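PDB 4TTR: dephospho-CoA kinase from Legionella pneumophila subsp. pneumophila, which probably catalyses the last step of coenzyme A biosynthesis, the ATP-dependent phosphorylation of the 3'-hydroxyl of dephospho-CoA. Local coordinates for residues Lys51-Ile65 and Val73-Arg85. Numbering follows the deposited sequence.
Sequences KELTSKNTPCYQDII and VLNNGELDRKRIR. With PO4 (phosphate ion), chain C.
Val-73 opens the contact: its CG2 lies 3.5 Å from Ile-65 CG2, tight for two methyl groups. The chain then reverses through a type I turn from Leu-74 to Gly-77, and the turn offers two backbone carbonyls to the other segment. Asn-76 O receives a weak hydrogen bond from Lys-56 NZ. Gly-77 O lies at the edge of the Tyr-61 ring, in its plane, and accepts a very short hydrogen bond from Tyr-61 OH (2.4 Å between OH and O), a length that is doubtful. One face of this ring is covered by Lys-56 CA and Asn-57 N, the opposite face by Ile-65 CD1. Glu-78 bends at chi2 (66°) and brings OE1 back toward Lys-56 NZ in a long salt bridge, the two chains crossing at about a right angle. Leu-79 is the buried apolar centre: CD2 rests 3.6 Å from Ile-65 CG1 and also touches Ile-64 CG2, CD1 meets Thr-54 CB, and CG packs on Tyr-61 CD2. Asp-80 then caps helix 81-90 by accepting from Arg-83 N. In its first turn, Arg-81, its chain extended from CG to NE, grips one atom, Thr-54 OG1, end-on with NH1 (3.0 Å) and NH2 (3.1 Å), the hydroxyl oxygen lying at the edge of the guanidinium, close to its plane. The same hydroxyl is hydrogen-bonded to Ala-50 O, while Lys-51 CG sits 3.8 Å from Arg-81 CZ, over the middle of one guanidinium face. NH1 also makes a weak bond to O3 of a phosphate ion, probably from the crystallisation liquor. Farther along, Ile-84 CD1 closes on Ile-64 CG2. Together these contacts join helices 46-52, 59-68 and 81-90 into a helical region set apart from the five-stranded parallel sheet of this P-loop kinase fold.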
ATOM      1  N   LYS A  51       6.508  -8.717  -4.031  1.00 20.08           N
ATOM      2  CA  LYS A  51       6.794  -9.226  -5.366  1.00 19.01           C
ATOM      3  C   LYS A  51       8.158  -9.895  -5.408  1.00 19.77           C
ATOM      4  O   LYS A  51       8.313 -10.963  -5.999  1.00 19.30           O
ATOM      5  CB  LYS A  51       6.741  -8.105  -6.403  1.00 21.38           C
ATOM      6  CG  LYS A  51       5.341  -7.661  -6.775  1.00 28.09           C
ATOM      7  CD  LYS A  51       5.370  -6.809  -8.032  1.00 40.94           C
ATOM      8  CE  LYS A  51       4.050  -6.095  -8.264  0.74 33.76           C
ATOM      9  NZ  LYS A  51       4.123  -5.180  -9.441  0.93 41.62           N
ATOM     10  N   GLU A  52       9.145  -9.256  -4.786  1.00 17.75           N
ATOM     11  CA  GLU A  52      10.484  -9.817  -4.717  1.00 20.07           C
ATOM     12  C   GLU A  52      10.427 -11.202  -4.089  1.00 19.22           C
ATOM     13  O   GLU A  52      10.959 -12.163  -4.642  1.00 18.47           O
ATOM     14  CB  GLU A  52      11.424  -8.910  -3.914  1.00 22.52           C
ATOM     15  CG  GLU A  52      12.815  -9.504  -3.689  1.00 35.55           C
ATOM     16  CD  GLU A  52      13.678  -8.662  -2.764  1.00 36.47           C
ATOM     17  OE1 GLU A  52      14.738  -9.160  -2.327  1.00 36.68           O
ATOM     18  OE2 GLU A  52      13.301  -7.507  -2.471  1.00 36.91           O
ATOM     19  N   LEU A  53       9.761 -11.299  -2.944  1.00 15.81           N
ATOM     20  CA  LEU A  53       9.733 -12.538  -2.173  1.00 16.37           C
ATOM     21  C   LEU A  53       8.737 -13.563  -2.711  1.00 17.37           C
ATOM     22  O   LEU A  53       8.526 -14.606  -2.094  1.00 14.74           O
ATOM     23  CB  LEU A  53       9.416 -12.230  -0.710  1.00 15.90           C
ATOM     24  CG  LEU A  53      10.543 -11.503   0.018  1.00 18.16           C
ATOM     25  CD1 LEU A  53      10.067 -10.965   1.353  1.00 20.97           C
ATOM     26  CD2 LEU A  53      11.729 -12.439   0.210  1.00 25.67           C
ATOM     27  N   THR A  54       8.126 -13.257  -3.852  1.00 15.39           N
ATOM     28  CA  THR A  54       7.300 -14.223  -4.563  1.00 18.03           C
ATOM     29  C   THR A  54       7.824 -14.388  -5.987  1.00 16.36           C
ATOM     30  O   THR A  54       7.080 -14.733  -6.905  1.00 15.00           O
ATOM     31  CB  THR A  54       5.818 -13.807  -4.581  1.00 15.95           C
ATOM     32  OG1 THR A  54       5.691 -12.465  -5.068  1.00 17.42           O
ATOM     33  CG2 THR A  54       5.241 -13.889  -3.182  1.00 13.06           C
ATOM     34  N   SER A  55       9.120 -14.141  -6.149  1.00 18.55           N
ATOM     35  CA  SER A  55       9.819 -14.411  -7.400  1.00 19.14           C
ATOM     36  C   SER A  55       9.855 -15.905  -7.669  1.00 16.80           C
ATOM     37  O   SER A  55       9.572 -16.708  -6.783  1.00 14.62           O
ATOM     38  CB  SER A  55      11.249 -13.862  -7.354  1.00 20.36           C
ATOM     39  OG  SER A  55      11.286 -12.482  -7.662  1.00 24.67           O
ATOM     40  N   LYS A  56      10.231 -16.272  -8.887  1.00 21.91           N
ATOM     41  CA  LYS A  56      10.235 -17.668  -9.303  1.00 22.28           C
ATOM     42  C   LYS A  56      11.060 -18.549  -8.356  1.00 25.23           C
ATOM     43  O   LYS A  56      12.239 -18.292  -8.109  1.00 20.66           O
ATOM     44  CB  LYS A  56      10.769 -17.784 -10.733  1.00 27.25           C
ATOM     45  CG  LYS A  56      10.036 -18.803 -11.595  1.00 48.69           C
ATOM     46  CD  LYS A  56      10.569 -18.811 -13.022  1.00 49.45           C
ATOM     47  CE  LYS A  56       9.733 -17.925 -13.937  1.00 54.00           C
ATOM     48  NZ  LYS A  56      10.464 -17.549 -15.180  1.00 60.32           N
ATOM     49  N   ASN A  57      10.406 -19.584  -7.834  1.00 20.31           N
ATOM     50  CA  ASN A  57      11.016 -20.596  -6.966  1.00 20.04           C
ATOM     51  C   ASN A  57      11.501 -20.095  -5.600  1.00 18.65           C
ATOM     52  O   ASN A  57      12.359 -20.718  -4.973  1.00 18.96           O
ATOM     53  CB  ASN A  57      12.168 -21.286  -7.708  1.00 17.90           C
ATOM     54  CG  ASN A  57      11.698 -22.478  -8.513  1.00 21.07           C
ATOM     55  OD1 ASN A  57      11.012 -23.359  -7.992  1.00 21.99           O
ATOM     56  ND2 ASN A  57      12.048 -22.506  -9.794  1.00 28.32           N
ATOM     57  N   THR A  58      10.928 -18.998  -5.115  1.00 15.55           N
ATOM     58  CA  THR A  58      11.058 -18.662  -3.701  1.00 15.98           C
ATOM     59  C   THR A  58      10.111 -19.574  -2.930  1.00 14.89           C
ATOM     60  O   THR A  58       9.179 -20.126  -3.516  1.00 16.06           O
ATOM     61  CB  THR A  58      10.715 -17.184  -3.396  1.00 17.12           C
ATOM     62  OG1 THR A  58       9.376 -16.899  -3.824  1.00 17.50           O
ATOM     63  CG2 THR A  58      11.682 -16.246  -4.094  1.00 17.68           C
ATOM     64  N   PRO A  59      10.342 -19.744  -1.619  1.00 16.48           N
ATOM     65  CA  PRO A  59       9.415 -20.533  -0.797  1.00 16.03           C
ATOM     66  C   PRO A  59       7.960 -20.052  -0.884  1.00 16.55           C
ATOM     67  O   PRO A  59       7.057 -20.871  -1.060  1.00 16.66           O
ATOM     68  CB  PRO A  59       9.961 -20.349   0.620  1.00 18.49           C
ATOM     69  CG  PRO A  59      11.408 -20.059   0.431  1.00 17.52           C
ATOM     70  CD  PRO A  59      11.510 -19.285  -0.846  1.00 14.95           C
ATOM     71  N   CYS A  60       7.738 -18.745  -0.773  1.00 16.38           N
ATOM     72  CA  CYS A  60       6.379 -18.203  -0.795  1.00 18.22           C
ATOM     73  C   CYS A  60       5.718 -18.381  -2.155  1.00 13.89           C
ATOM     74  O   CYS A  60       4.518 -18.628  -2.243  1.00 14.72           O
ATOM     75  CB  CYS A  60       6.386 -16.724  -0.409  1.00 15.84           C
ATOM     76  SG  CYS A  60       6.675 -16.452   1.342  1.00 22.25           S
ATOM     77  N   TYR A  61       6.507 -18.245  -3.212  1.00 15.23           N
ATOM     78  CA  TYR A  61       6.045 -18.518  -4.565  1.00 14.55           C
ATOM     79  C   TYR A  61       5.522 -19.952  -4.669  1.00 15.74           C
ATOM     80  O   TYR A  61       4.475 -20.202  -5.271  1.00 16.86           O
ATOM     81  CB  TYR A  61       7.192 -18.265  -5.543  1.00 16.96           C
ATOM     82  CG  TYR A  61       7.063 -18.866  -6.919  1.00 14.98           C
ATOM     83  CD1 TYR A  61       7.369 -20.203  -7.146  1.00 17.81           C
ATOM     84  CD2 TYR A  61       6.689 -18.086  -8.007  1.00 16.11           C
ATOM     85  CE1 TYR A  61       7.282 -20.753  -8.410  1.00 14.58           C
ATOM     86  CE2 TYR A  61       6.594 -18.628  -9.277  1.00 17.64           C
ATOM     87  CZ  TYR A  61       6.897 -19.961  -9.472  1.00 18.14           C
ATOM     88  OH  TYR A  61       6.811 -20.511 -10.729  1.00 18.11           O
ATOM     89  N   GLN A  62       6.245 -20.884  -4.057  1.00 15.14           N
ATOM     90  CA  GLN A  62       5.871 -22.292  -4.082  1.00 16.10           C
ATOM     91  C   GLN A  62       4.580 -22.545  -3.303  1.00 16.80           C
ATOM     92  O   GLN A  62       3.712 -23.288  -3.759  1.00 15.91           O
ATOM     93  CB  GLN A  62       7.007 -23.151  -3.518  1.00 14.07           C
ATOM     94  CG  GLN A  62       8.241 -23.208  -4.425  1.00 15.26           C
ATOM     95  CD  GLN A  62       9.514 -23.612  -3.693  1.00 15.97           C
ATOM     96  OE1 GLN A  62       9.515 -23.804  -2.477  1.00 15.33           O
ATOM     97  NE2 GLN A  62      10.607 -23.743  -4.438  1.00 16.99           N
ATOM     98  N   ASP A  63       4.456 -21.927  -2.132  1.00 14.96           N
ATOM     99  CA  ASP A  63       3.284 -22.122  -1.285  1.00 15.49           C
ATOM    100  C   ASP A  63       2.031 -21.511  -1.908  1.00 18.11           C
ATOM    101  O   ASP A  63       0.934 -22.048  -1.766  1.00 16.64           O
ATOM    102  CB  ASP A  63       3.512 -21.517   0.100  1.00 17.62           C
ATOM    103  CG  ASP A  63       4.668 -22.162   0.838  1.00 21.32           C
ATOM    104  OD1 ASP A  63       5.050 -23.299   0.488  1.00 19.39           O
ATOM    105  OD2 ASP A  63       5.190 -21.530   1.779  1.00 25.59           O
ATOM    106  N   ILE A  64       2.202 -20.382  -2.586  1.00 14.33           N
ATOM    107  CA  ILE A  64       1.104 -19.711  -3.268  1.00 15.65           C
ATOM    108  C   ILE A  64       0.533 -20.595  -4.378  1.00 17.49           C
ATOM    109  O   ILE A  64      -0.684 -20.766  -4.482  1.00 14.10           O
ATOM    110  CB  ILE A  64       1.570 -18.352  -3.850  1.00 12.79           C
ATOM    111  CG1 ILE A  64       1.727 -17.334  -2.720  1.00 17.16           C
ATOM    112  CG2 ILE A  64       0.570 -17.808  -4.873  1.00 18.20           C
ATOM    113  CD1 ILE A  64       2.466 -16.071  -3.113  1.00 13.30           C
ATOM    114  N   ILE A  65       1.410 -21.162  -5.199  1.00 15.46           N
ATOM    115  CA  ILE A  65       0.982 -21.991  -6.323  1.00 15.99           C
ATOM    116  C   ILE A  65       0.388 -23.309  -5.840  1.00 16.47           C
ATOM    117  O   ILE A  65      -0.573 -23.812  -6.421  1.00 15.51           O
ATOM    118  CB  ILE A  65       2.154 -22.256  -7.285  1.00 15.80           C
ATOM    119  CG1 ILE A  65       2.538 -20.952  -7.981  1.00 16.61           C
ATOM    120  CG2 ILE A  65       1.792 -23.313  -8.332  1.00 18.00           C
ATOM    121  CD1 ILE A  65       3.899 -20.979  -8.627  1.00 18.85           C
ATOM    122  N   VAL A  73      -0.506 -19.693 -12.112  1.00 19.81           N
ATOM    123  CA  VAL A  73       0.800 -19.781 -12.765  1.00 22.75           C
ATOM    124  C   VAL A  73       0.677 -19.436 -14.244  1.00 21.47           C
ATOM    125  O   VAL A  73       0.036 -20.162 -14.998  1.00 25.96           O
ATOM    126  CB  VAL A  73       1.418 -21.197 -12.656  1.00 25.23           C
ATOM    127  CG1 VAL A  73       2.938 -21.120 -12.729  1.00 33.25           C
ATOM    128  CG2 VAL A  73       0.980 -21.891 -11.380  1.00 35.15           C
ATOM    129  N   LEU A  74       1.290 -18.334 -14.662  1.00 24.12           N
ATOM    130  CA  LEU A  74       1.322 -17.987 -16.077  1.00 25.97           C
ATOM    131  C   LEU A  74       2.198 -18.981 -16.836  1.00 29.18           C
ATOM    132  O   LEU A  74       2.958 -19.733 -16.226  1.00 26.91           O
ATOM    133  CB  LEU A  74       1.850 -16.568 -16.277  1.00 24.48           C
ATOM    134  CG  LEU A  74       1.046 -15.434 -15.639  1.00 22.78           C
ATOM    135  CD1 LEU A  74       1.821 -14.132 -15.742  1.00 24.69           C
ATOM    136  CD2 LEU A  74      -0.315 -15.300 -16.297  1.00 24.92           C
ATOM    137  N   ASN A  75       2.092 -18.985 -18.162  1.00 33.36           N
ATOM    138  CA  ASN A  75       2.954 -19.822 -18.991  1.00 35.18           C
ATOM    139  C   ASN A  75       4.418 -19.500 -18.709  1.00 36.11           C
ATOM    140  O   ASN A  75       5.287 -20.361 -18.826  1.00 36.07           O
ATOM    141  CB  ASN A  75       2.642 -19.627 -20.477  1.00 52.43           C
ATOM    142  CG  ASN A  75       1.226 -20.043 -20.841  1.00 53.72           C
ATOM    143  OD1 ASN A  75       0.674 -20.982 -20.267  1.00 50.19           O
ATOM    144  ND2 ASN A  75       0.629 -19.341 -21.800  1.00 52.58           N
ATOM    145  N   ASN A  76       4.666 -18.247 -18.335  1.00 35.40           N
ATOM    146  CA  ASN A  76       5.982 -17.787 -17.896  1.00 37.95           C
ATOM    147  C   ASN A  76       6.595 -18.620 -16.779  1.00 35.14           C
ATOM    148  O   ASN A  76       7.816 -18.716 -16.664  1.00 31.61           O
ATOM    149  CB  ASN A  76       5.895 -16.340 -17.394  1.00 34.04           C
ATOM    150  CG  ASN A  76       5.903 -15.325 -18.511  1.00 40.51           C
ATOM    151  OD1 ASN A  76       6.320 -15.612 -19.630  1.00 51.03           O
ATOM    152  ND2 ASN A  76       5.454 -14.115 -18.202  1.00 48.50           N
ATOM    153  N   GLY A  77       5.738 -19.193 -15.939  1.00 31.73           N
ATOM    154  CA  GLY A  77       6.171 -19.724 -14.661  1.00 33.78           C
ATOM    155  C   GLY A  77       6.172 -18.605 -13.633  1.00 32.54           C
ATOM    156  O   GLY A  77       6.482 -18.816 -12.464  1.00 33.75           O
ATOM    157  N   GLU A  78       5.825 -17.401 -14.084  1.00 30.37           N
ATOM    158  CA  GLU A  78       5.645 -16.257 -13.202  1.00 30.93           C
ATOM    159  C   GLU A  78       4.233 -16.288 -12.623  1.00 24.07           C
ATOM    160  O   GLU A  78       3.324 -16.857 -13.227  1.00 19.57           O
ATOM    161  CB  GLU A  78       5.886 -14.953 -13.966  1.00 32.43           C
ATOM    162  CG  GLU A  78       6.487 -13.842 -13.136  1.00 45.64           C
ATOM    163  CD  GLU A  78       7.900 -14.159 -12.682  1.00 58.35           C
ATOM    164  OE1 GLU A  78       8.760 -14.439 -13.545  1.00 50.27           O
ATOM    165  OE2 GLU A  78       8.149 -14.136 -11.459  1.00 56.48           O
ATOM    166  N   LEU A  79       4.045 -15.682 -11.455  1.00 23.95           N
ATOM    167  CA  LEU A  79       2.723 -15.632 -10.840  1.00 22.05           C
ATOM    168  C   LEU A  79       1.775 -14.745 -11.634  1.00 20.74           C
ATOM    169  O   LEU A  79       2.168 -13.698 -12.148  1.00 20.49           O
ATOM    170  CB  LEU A  79       2.811 -15.121  -9.402  1.00 21.78           C
ATOM    171  CG  LEU A  79       3.322 -16.081  -8.326  1.00 21.11           C
ATOM    172  CD1 LEU A  79       3.370 -15.363  -6.987  1.00 19.21           C
ATOM    173  CD2 LEU A  79       2.455 -17.324  -8.228  1.00 19.15           C
ATOM    174  N   ASP A  80       0.526 -15.186 -11.739  1.00 19.28           N
ATOM    175  CA  ASP A  80      -0.536 -14.368 -12.310  1.00 21.40           C
ATOM    176  C   ASP A  80      -1.045 -13.419 -11.233  1.00 19.65           C
ATOM    177  O   ASP A  80      -2.011 -13.719 -10.528  1.00 19.32           O
ATOM    178  CB  ASP A  80      -1.670 -15.246 -12.846  1.00 19.88           C
ATOM    179  CG  ASP A  80      -2.705 -14.454 -13.627  1.00 22.91           C
ATOM    180  OD1 ASP A  80      -2.764 -13.214 -13.478  1.00 21.30           O
ATOM    181  OD2 ASP A  80      -3.468 -15.078 -14.392  1.00 23.08           O
ATOM    182  N   ARG A  81      -0.393 -12.269 -11.115  1.00 19.07           N
ATOM    183  CA  ARG A  81      -0.654 -11.350 -10.017  1.00 23.07           C
ATOM    184  C   ARG A  81      -2.009 -10.662 -10.142  1.00 20.76           C
ATOM    185  O   ARG A  81      -2.639 -10.348  -9.133  1.00 22.59           O
ATOM    186  CB  ARG A  81       0.464 -10.314  -9.933  1.00 21.74           C
ATOM    187  CG  ARG A  81       1.788 -10.933  -9.525  1.00 23.16           C
ATOM    188  CD  ARG A  81       2.882  -9.901  -9.353  1.00 29.99           C
ATOM    189  NE  ARG A  81       4.193 -10.531  -9.205  1.00 23.94           N
ATOM    190  CZ  ARG A  81       4.600 -11.170  -8.112  1.00 22.84           C
ATOM    191  NH1 ARG A  81       3.803 -11.280  -7.059  1.00 24.06           N
ATOM    192  NH2 ARG A  81       5.812 -11.706  -8.075  1.00 23.27           N
ATOM    193  N   LYS A  82      -2.454 -10.432 -11.373  1.00 21.35           N
ATOM    194  CA  LYS A  82      -3.786  -9.883 -11.611  1.00 25.91           C
ATOM    195  C   LYS A  82      -4.826 -10.843 -11.048  1.00 23.62           C
ATOM    196  O   LYS A  82      -5.733 -10.437 -10.322  1.00 23.23           O
ATOM    197  CB  LYS A  82      -4.027  -9.649 -13.107  1.00 33.39           C
ATOM    198  CG  LYS A  82      -4.707  -8.325 -13.443  1.00 41.11           C
ATOM    199  CD  LYS A  82      -6.173  -8.297 -13.025  0.66 42.77           C
ATOM    200  CE  LYS A  82      -7.100  -8.649 -14.182  0.63 42.05           C
ATOM    201  NZ  LYS A  82      -8.536  -8.607 -13.782  1.00 42.00           N
ATOM    202  N   ARG A  83      -4.672 -12.123 -11.375  1.00 22.11           N
ATOM    203  CA  ARG A  83      -5.607 -13.142 -10.921  1.00 19.87           C
ATOM    204  C   ARG A  83      -5.597 -13.254  -9.405  1.00 20.04           C
ATOM    205  O   ARG A  83      -6.650 -13.348  -8.774  1.00 21.00           O
ATOM    206  CB  ARG A  83      -5.279 -14.496 -11.548  1.00 18.90           C
ATOM    207  CG  ARG A  83      -6.190 -15.610 -11.077  1.00 20.26           C
ATOM    208  CD  ARG A  83      -6.055 -16.851 -11.938  1.00 16.96           C
ATOM    209  NE  ARG A  83      -6.984 -17.900 -11.521  1.00 17.79           N
ATOM    210  CZ  ARG A  83      -8.242 -18.009 -11.943  1.00 17.05           C
ATOM    211  NH1 ARG A  83      -8.748 -17.131 -12.802  1.00 18.75           N
ATOM    212  NH2 ARG A  83      -9.000 -18.999 -11.499  1.00 14.43           N
ATOM    213  N   ILE A  84      -4.405 -13.245  -8.819  1.00 18.55           N
ATOM    214  CA  ILE A  84      -4.281 -13.342  -7.372  1.00 19.28           C
ATOM    215  C   ILE A  84      -4.980 -12.156  -6.705  1.00 20.18           C
ATOM    216  O   ILE A  84      -5.713 -12.340  -5.736  1.00 18.83           O
ATOM    217  CB  ILE A  84      -2.802 -13.424  -6.941  1.00 19.61           C
ATOM    218  CG1 ILE A  84      -2.249 -14.797  -7.326  1.00 20.09           C
ATOM    219  CG2 ILE A  84      -2.654 -13.212  -5.434  1.00 18.15           C
ATOM    220  CD1 ILE A  84      -0.749 -14.968  -7.148  1.00 18.79           C
ATOM    221  N   ARG A  85      -4.783 -10.952  -7.236  1.00 19.50           N
ATOM    222  CA  ARG A  85      -5.453  -9.771  -6.691  1.00 26.34           C
ATOM    223  C   ARG A  85      -6.972  -9.921  -6.731  1.00 20.05           C
ATOM    224  O   ARG A  85      -7.658  -9.577  -5.770  1.00 20.97           O
ATOM    225  CB  ARG A  85      -5.039  -8.509  -7.451  1.00 27.74           C
ATOM    226  CG  ARG A  85      -3.793  -7.848  -6.892  1.00 41.87           C
ATOM    227  CD  ARG A  85      -3.455  -6.549  -7.614  1.00 40.51           C
ATOM    228  NE  ARG A  85      -2.374  -6.727  -8.585  1.00 49.38           N
ATOM    229  CZ  ARG A  85      -2.463  -6.483  -9.893  1.00 43.69           C
ATOM    230  NH1 ARG A  85      -3.591  -6.033 -10.438  1.00 39.92           N
ATOM    231  NH2 ARG A  85      -1.406  -6.688 -10.667  1.00 42.30           N
TER
HETATM  232  P   PO4 C 302       1.397 -10.409  -4.656  1.00 77.36           P
HETATM  233  O1  PO4 C 302       0.962 -11.553  -5.540  1.00 38.59           O
HETATM  234  O2  PO4 C 302       0.216  -9.898  -3.865  1.00 59.05           O
HETATM  235  O3  PO4 C 302       1.948  -9.298  -5.517  1.00 63.30           O
HETATM  236  O4  PO4 C 302       2.470 -10.884  -3.704  1.00 39.20           O